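Local coordinates for protein Ydr267cp (Saccharomyces cerevisiae, PDB 2HES) that is an essential WD40 beta-propeller component of the cytosolic iron-sulfur protein assembly machinery, required for the maturation of extramitochondrial iron-sulfur proteins, at residues Ile311-Thr314 against Ile320-Phe323. Residues are numbered along the deposited sequence; the frame is centred on the assembly and turned at random.
Sequences ILAT and IVNF
T314 and N322 face each other as an antiparallel hydrogen-bonded pair, and the backbone of each both gives and takes. T314 N donates to N322 O at 2.9 Å, nearly straight at 167°. The return bond, N322 N to T314 O, has the same length but is more bent at hydrogen, 137°. One residue along, A313 and F323 form a non-hydrogen-bonded pair, their CA atoms 4.6 Å apart. Beside this pair run CA-H...O contacts: F323 CA lies 3.4 Å from L312 O, while A313 CA approaches the carbonyl oxygen of N322 that already accepts from T314.

Both segments belong to the beta hairpin 312-316/320-325 in WD repeat 7. These are the two middle strands of a four-stranded propeller blade, with strand 298-303 beyond one and 5-11 beyond the other. Strand 5-11 comes from the start of the chain, so this blade closes the ring in the manner familiar from WD40 propellers.

Apolar contacts collect on the face bearing A313 and F323. I311 reaches the F323 ring by its CD1, which comes in at the edge, near the ring plane, 3.9 Å from CD1 of F323. V321 instead lays CG1 over a face of that ring, offset toward the rim; with CG1 anti to the backbone N (chi1 178°), this methyl also comes within 4.2 Å of A313 CB. F20, on strand 17-23 of the next blade, packs against both A313 and V321.

On the other face, T314 OG1 sits 3.6 Å from N322 CB. The hydroxyl lies between backbone N and carbonyl carbon, and its hydrogen bonds run to W324 NE1 in the second hairpin strand and to H293 NE2 in the loop ahead of strand 298-303.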
ATOM      1  N   ILE A 311     -11.620  -0.966 -11.885  1.00 34.47           N
ATOM      2  CA  ILE A 311     -12.596  -0.988 -10.771  1.00 32.18           C
ATOM      3  C   ILE A 311     -11.924  -0.771  -9.395  1.00 30.65           C
ATOM      4  O   ILE A 311     -10.702  -0.696  -9.311  1.00 29.47           O
ATOM      5  CB  ILE A 311     -13.445  -2.296 -10.758  1.00 33.01           C
ATOM      6  CG1 ILE A 311     -12.602  -3.531 -10.457  1.00 33.77           C
ATOM      7  CG2 ILE A 311     -14.213  -2.493 -12.069  1.00 32.38           C
ATOM      8  CD1 ILE A 311     -12.818  -4.070  -9.073  1.00 36.56           C
ATOM      9  N   LEU A 312     -12.712  -0.656  -8.330  1.00 28.35           N
ATOM     10  CA  LEU A 312     -12.127  -0.431  -7.010  1.00 27.16           C
ATOM     11  C   LEU A 312     -12.369  -1.615  -6.098  1.00 26.55           C
ATOM     12  O   LEU A 312     -13.466  -2.180  -6.050  1.00 27.38           O
ATOM     13  CB  LEU A 312     -12.671   0.867  -6.357  1.00 25.74           C
ATOM     14  CG  LEU A 312     -12.178   2.161  -7.009  1.00 27.39           C
ATOM     15  CD1 LEU A 312     -13.224   3.283  -7.023  1.00 27.20           C
ATOM     16  CD2 LEU A 312     -10.903   2.596  -6.302  1.00 25.69           C
ATOM     17  N   ALA A 313     -11.355  -1.992  -5.343  1.00 25.71           N
ATOM     18  CA  ALA A 313     -11.580  -2.927  -4.250  1.00 25.61           C
ATOM     19  C   ALA A 313     -11.364  -2.247  -2.912  1.00 25.94           C
ATOM     20  O   ALA A 313     -10.390  -1.477  -2.753  1.00 25.41           O
ATOM     21  CB  ALA A 313     -10.663  -4.127  -4.391  1.00 25.16           C
ATOM     22  N   THR A 314     -12.255  -2.536  -1.949  1.00 24.69           N
ATOM     23  CA  THR A 314     -12.104  -2.046  -0.599  1.00 24.13           C
ATOM     24  C   THR A 314     -12.145  -3.189   0.379  1.00 24.07           C
ATOM     25  O   THR A 314     -12.959  -4.122   0.215  1.00 25.59           O
ATOM     26  CB  THR A 314     -13.225  -1.023  -0.203  1.00 23.81           C
ATOM     27  OG1 THR A 314     -14.519  -1.603  -0.434  1.00 22.85           O
ATOM     28  CG2 THR A 314     -13.115   0.229  -1.003  1.00 23.94           C
ATOM     29  N   ILE A 320     -14.792  -8.397   4.741  1.00 28.11           N
ATOM     30  CA  ILE A 320     -15.321  -8.390   3.405  1.00 28.92           C
ATOM     31  C   ILE A 320     -14.412  -7.603   2.461  1.00 29.03           C
ATOM     32  O   ILE A 320     -13.866  -6.555   2.835  1.00 29.83           O
ATOM     33  CB  ILE A 320     -16.784  -7.791   3.394  1.00 28.52           C
ATOM     34  CG1 ILE A 320     -17.742  -8.734   4.141  1.00 29.81           C
ATOM     35  CG2 ILE A 320     -17.269  -7.477   1.998  1.00 28.01           C
ATOM     36  CD1 ILE A 320     -19.230  -8.406   3.930  1.00 29.69           C
ATOM     37  N   VAL A 321     -14.257  -8.101   1.248  1.00 29.58           N
ATOM     38  CA  VAL A 321     -13.748  -7.277   0.157  1.00 29.53           C
ATOM     39  C   VAL A 321     -14.912  -6.888  -0.734  1.00 29.98           C
ATOM     40  O   VAL A 321     -15.538  -7.747  -1.386  1.00 29.56           O
ATOM     41  CB  VAL A 321     -12.666  -7.995  -0.705  1.00 29.07           C
ATOM     42  CG1 VAL A 321     -12.229  -7.101  -1.841  1.00 30.04           C
ATOM     43  CG2 VAL A 321     -11.493  -8.375   0.143  1.00 29.78           C
ATOM     44  N   ASN A 322     -15.243  -5.601  -0.745  1.00 29.27           N
ATOM     45  CA  ASN A 322     -16.223  -5.123  -1.708  1.00 29.12           C
ATOM     46  C   ASN A 322     -15.556  -4.667  -2.999  1.00 30.08           C
ATOM     47  O   ASN A 322     -14.518  -3.988  -2.982  1.00 29.29           O
ATOM     48  CB  ASN A 322     -17.065  -3.994  -1.094  1.00 29.94           C
ATOM     49  CG  ASN A 322     -17.952  -4.470   0.026  1.00 30.29           C
ATOM     50  OD1 ASN A 322     -17.890  -3.967   1.160  1.00 34.35           O
ATOM     51  ND2 ASN A 322     -18.795  -5.440  -0.277  1.00 28.05           N
ATOM     52  N   PHE A 323     -16.163  -5.033  -4.118  1.00 30.00           N
ATOM     53  CA  PHE A 323     -15.677  -4.664  -5.430  1.00 30.55           C
ATOM     54  C   PHE A 323     -16.672  -3.707  -6.016  1.00 31.59           C
ATOM     55  O   PHE A 323     -17.872  -4.020  -6.078  1.00 32.32           O
ATOM     56  CB  PHE A 323     -15.551  -5.879  -6.347  1.00 30.32           C
ATOM     57  CG  PHE A 323     -14.531  -6.863  -5.899  1.00 30.06           C
ATOM     58  CD1 PHE A 323     -13.202  -6.729  -6.304  1.00 29.66           C
ATOM     59  CD2 PHE A 323     -14.890  -7.916  -5.059  1.00 30.15           C
ATOM     60  CE1 PHE A 323     -12.246  -7.644  -5.877  1.00 29.61           C
ATOM     61  CE2 PHE A 323     -13.941  -8.845  -4.630  1.00 31.24           C
ATOM     62  CZ  PHE A 323     -12.617  -8.706  -5.044  1.00 29.73           C
TER